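Local coordinates for 2''-aminoglycoside nucleotidyltransferase (Klebsiella pneumoniae, PDB 4WQK), which confers resistance to kanamycin, gentamicin, tobramycin and related aminoglycosides by magnesium-dependent adenylation of their 2''-hydroxyl group, at residues 7-18 with 115-123. Sequence-based numbering, arbitrary orientation. Where two conformers were deposited one is given.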
loop_
_atom_site.group_PDB
_atom_site.type_symbol
_atom_site.label_atom_id
_atom_site.label_comp_id
_atom_site.label_asym_id
_atom_site.label_seq_id
_atom_site.Cartn_x
_atom_site.Cartn_y
_atom_site.Cartn_z
ATOM N N VAL A 7 8.829 -5.336 -10.704
ATOM C CA VAL A 7 7.631 -5.971 -11.284
ATOM C C VAL A 7 7.760 -7.487 -11.165
ATOM O O VAL A 7 6.824 -8.159 -10.693
ATOM C CB VAL A 7 7.412 -5.577 -12.758
ATOM C CG1 VAL A 7 6.356 -6.483 -13.418
ATOM C CG2 VAL A 7 6.938 -4.119 -12.844
ATOM N N THR A 8 8.927 -8.017 -11.503
ATOM C CA THR A 8 9.134 -9.463 -11.445
ATOM C C THR A 8 8.986 -9.930 -9.997
ATOM O O THR A 8 8.337 -10.956 -9.718
ATOM C CB THR A 8 10.506 -9.845 -11.992
ATOM O OG1 THR A 8 10.570 -9.495 -13.382
ATOM C CG2 THR A 8 10.721 -11.335 -11.855
ATOM N N LEU A 9 9.507 -9.149 -9.033
ATOM C CA LEU A 9 9.392 -9.511 -7.628
ATOM C C LEU A 9 7.961 -9.457 -7.114
ATOM O O LEU A 9 7.516 -10.363 -6.387
ATOM C CB LEU A 9 10.306 -8.607 -6.781
ATOM C CG LEU A 9 10.228 -8.919 -5.282
ATOM C CD1 LEU A 9 10.720 -10.335 -4.978
ATOM C CD2 LEU A 9 11.122 -7.898 -4.568
ATOM N N ILE A 10 7.204 -8.417 -7.466
ATOM C CA ILE A 10 5.794 -8.311 -7.139
ATOM C C ILE A 10 5.058 -9.544 -7.674
ATOM O O ILE A 10 4.261 -10.162 -6.941
ATOM C CB ILE A 10 5.167 -7.012 -7.713
ATOM C CG1 ILE A 10 5.680 -5.807 -6.927
ATOM C CG2 ILE A 10 3.651 -7.085 -7.633
ATOM C CD1 ILE A 10 5.371 -4.445 -7.615
ATOM N N HIS A 11 5.327 -9.901 -8.921
ATOM C CA HIS A 11 4.630 -11.085 -9.469
ATOM C C HIS A 11 5.024 -12.347 -8.685
ATOM O O HIS A 11 4.138 -13.204 -8.378
ATOM C CB HIS A 11 4.909 -11.285 -10.969
ATOM C CG HIS A 11 4.157 -10.322 -11.851
ATOM N ND1 HIS A 11 3.932 -10.594 -13.187
ATOM C CD2 HIS A 11 3.581 -9.122 -11.609
ATOM C CE1 HIS A 11 3.248 -9.594 -13.724
ATOM N NE2 HIS A 11 3.034 -8.679 -12.788
ATOM N N LYS A 12 6.297 -12.512 -8.352
ATOM C CA LYS A 12 6.678 -13.693 -7.546
ATOM C C LYS A 12 6.003 -13.730 -6.177
ATOM O O LYS A 12 5.557 -14.805 -5.738
ATOM C CB LYS A 12 8.187 -13.761 -7.328
ATOM C CG LYS A 12 8.983 -14.156 -8.524
ATOM C CD LYS A 12 10.491 -14.174 -8.224
ATOM C CE LYS A 12 11.263 -14.706 -9.427
ATOM N NZ LYS A 12 12.500 -13.913 -9.626
ATOM N N ILE A 13 5.949 -12.600 -5.470
ATOM C CA ILE A 13 5.308 -12.553 -4.161
ATOM C C ILE A 13 3.834 -12.906 -4.279
ATOM O O ILE A 13 3.310 -13.725 -3.480
ATOM C CB ILE A 13 5.478 -11.166 -3.542
ATOM C CG1 ILE A 13 6.942 -10.957 -3.189
ATOM C CG2 ILE A 13 4.642 -11.031 -2.281
ATOM C CD1 ILE A 13 7.270 -9.471 -2.933
ATOM N N LEU A 14 3.143 -12.312 -5.260
ATOM C CA LEU A 14 1.712 -12.536 -5.368
ATOM C C LEU A 14 1.437 -13.963 -5.823
ATOM O O LEU A 14 0.402 -14.550 -5.431
ATOM C CB LEU A 14 1.067 -11.539 -6.320
ATOM C CG LEU A 14 1.174 -10.114 -5.776
ATOM C CD1 LEU A 14 0.444 -9.227 -6.769
ATOM C CD2 LEU A 14 0.517 -9.980 -4.407
ATOM N N ALA A 15 2.307 -14.579 -6.644
ATOM C CA ALA A 15 2.112 -15.983 -7.044
ATOM C C ALA A 15 2.162 -16.867 -5.802
ATOM O O ALA A 15 1.332 -17.781 -5.642
ATOM C CB ALA A 15 3.146 -16.414 -8.019
ATOM N N ALA A 16 3.154 -16.628 -4.971
ATOM C CA ALA A 16 3.290 -17.454 -3.772
ATOM C C ALA A 16 2.107 -17.208 -2.827
ATOM O O ALA A 16 1.630 -18.151 -2.164
ATOM C CB ALA A 16 4.611 -17.140 -3.094
ATOM N N ALA A 17 1.624 -15.974 -2.728
ATOM C CA ALA A 17 0.495 -15.671 -1.846
ATOM C C ALA A 17 -0.785 -16.309 -2.394
ATOM O O ALA A 17 -1.540 -16.920 -1.664
ATOM C CB ALA A 17 0.328 -14.141 -1.679
ATOM N N ASP A 18 -1.002 -16.234 -3.701
ATOM C CA ASP A 18 -2.168 -16.887 -4.290
ATOM C C ASP A 18 -2.180 -18.396 -3.962
ATOM O O ASP A 18 -3.226 -18.983 -3.697
ATOM C CB ASP A 18 -2.199 -16.696 -5.810
ATOM C CG ASP A 18 -2.657 -15.268 -6.255
ATOM O OD1 ASP A 18 -3.000 -14.416 -5.400
ATOM O OD2 ASP A 18 -2.741 -15.089 -7.521
ATOM N N VAL A 115 -3.776 -3.383 -12.136
ATOM C CA VAL A 115 -3.093 -4.289 -13.060
ATOM C C VAL A 115 -1.654 -3.858 -13.110
ATOM O O VAL A 115 -1.380 -2.660 -13.214
ATOM C CB VAL A 115 -3.670 -4.264 -14.503
ATOM C CG1 VAL A 115 -2.898 -5.233 -15.422
ATOM C CG2 VAL A 115 -5.154 -4.555 -14.556
ATOM N N ILE A 116 -0.737 -4.819 -12.941
ATOM C CA ILE A 116 0.697 -4.572 -13.084
ATOM C C ILE A 116 1.247 -5.542 -14.142
ATOM O O ILE A 116 1.250 -6.776 -13.921
ATOM C CB ILE A 116 1.434 -4.757 -11.743
ATOM C CG1 ILE A 116 0.939 -3.740 -10.698
ATOM C CG2 ILE A 116 2.974 -4.664 -11.970
ATOM C CD1 ILE A 116 1.548 -3.941 -9.297
ATOM N N ALA A 117 1.688 -5.023 -15.289
ATOM C CA ALA A 117 2.256 -5.835 -16.357
ATOM C C ALA A 117 1.331 -7.008 -16.683
ATOM O O ALA A 117 1.755 -8.168 -16.771
ATOM C CB ALA A 117 3.644 -6.332 -15.986
ATOM N N GLY A 118 0.059 -6.664 -16.868
ATOM C CA GLY A 118 -0.945 -7.617 -17.329
ATOM C C GLY A 118 -1.577 -8.472 -16.267
ATOM O O GLY A 118 -2.491 -9.221 -16.568
ATOM N N ARG A 119 -1.097 -8.351 -15.042
ATOM C CA ARG A 119 -1.568 -9.198 -13.941
ATOM C C ARG A 119 -2.544 -8.403 -13.102
ATOM O O ARG A 119 -2.168 -7.360 -12.539
ATOM C CB ARG A 119 -0.410 -9.613 -13.023
ATOM C CG ARG A 119 -0.842 -10.658 -11.980
ATOM C CD ARG A 119 0.134 -10.684 -10.844
ATOM N NE ARG A 119 0.099 -11.935 -10.076
ATOM C CZ ARG A 119 -0.839 -12.290 -9.210
ATOM N NH1 ARG A 119 -1.895 -11.512 -8.962
ATOM N NH2 ARG A 119 -0.712 -13.456 -8.581
ATOM N N PRO A 120 -3.770 -8.893 -12.941
ATOM C CA PRO A 120 -4.648 -8.227 -11.958
ATOM C C PRO A 120 -4.107 -8.370 -10.549
ATOM O O PRO A 120 -3.564 -9.434 -10.160
ATOM C CB PRO A 120 -5.986 -8.959 -12.114
ATOM C CG PRO A 120 -5.900 -9.575 -13.513
ATOM C CD PRO A 120 -4.432 -10.031 -13.585
ATOM N N VAL A 121 -4.233 -7.298 -9.759
ATOM C CA VAL A 121 -3.719 -7.278 -8.400
ATOM C C VAL A 121 -4.678 -6.572 -7.485
ATOM O O VAL A 121 -5.303 -5.568 -7.866
ATOM C CB VAL A 121 -2.329 -6.592 -8.251
ATOM C CG1 VAL A 121 -1.271 -7.279 -9.122
ATOM C CG2 VAL A 121 -2.382 -5.057 -8.614
ATOM N N ARG A 122 -4.799 -7.099 -6.282
ATOM C CA ARG A 122 -5.442 -6.345 -5.204
ATOM C C ARG A 122 -4.578 -5.141 -4.827
ATOM O O ARG A 122 -3.370 -5.241 -4.686
ATOM C CB ARG A 122 -5.685 -7.243 -3.997
ATOM C CG ARG A 122 -6.740 -8.354 -4.218
ATOM C CD ARG A 122 -7.094 -9.017 -2.906
ATOM N NE ARG A 122 -8.188 -10.001 -3.025
ATOM C CZ ARG A 122 -7.996 -11.314 -3.103
ATOM N NH1 ARG A 122 -6.772 -11.839 -3.062
ATOM N NH2 ARG A 122 -9.061 -12.124 -3.167
ATOM N N CYS A 123 -5.262 -4.040 -4.535
ATOM C CA CYS A 123 -4.557 -2.865 -4.066
ATOM C C CYS A 123 -5.440 -2.068 -3.149
ATOM O O CYS A 123 -6.655 -2.113 -3.227
ATOM C CB CYS A 123 -4.068 -2.036 -5.249
ATOM S SG CYS A 123 -5.252 -1.872 -6.621
HETATM O O HOH W 1 2.180 -13.731 -10.242
HETATM O O HOH W 2 -3.583 -12.121 -6.671
#
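A beta hairpin of the C-terminal domain, strands 114-116 and 119-121 joined by a type I' turn, lies against the first helix of the N-terminal domain, where His11, Arg119 and Asp18 make the polar part of the contact. His11 NE2 donates to Ile116 O (2.8 Å), which lies close to the imidazole plane. That carbonyl also takes Arg119 N, the hairpin's own bond, and the two donors reach it from opposite faces of the carbonyl plane. Arg119 CD lies over one face of the imidazole, toward its rim, a CH-pi contact 4.0 Å from the His11 ring centroid; Val7 CG1, one helical turn earlier, lies over the other. The Arg119 chain leaves the strand with CG opposite the main-chain nitrogen (chi1 -172°) and stays extended to NE, which carries the guanidinium past the ring toward the C-terminal end of the helix. Leu14 CB sits over the guanidinium centre, 3.5 Å from Arg119 CZ. Arg119 NH2 forms a salt bridge with Asp18 OD2 (2.8 Å), from above the carboxylate plane, while its NH1 donates to Pro120 O (2.9 Å). One water links Arg119 NE to His11 O and another links Arg119 NH1 to Asp18 OD1, so every guanidinium nitrogen is bonded. On the buried side, Leu14 CD1 meets Val121 CG1 (3.5 Å) and Ile10 CG2 meets Ile116 CD1, with Trp30 and Ala34 alongside. The arrangement is a C-terminal-domain hairpin packed on helix 5-19 in a nucleotidyltransferase-fold enzyme; kanamycin binds in the interdomain cleft.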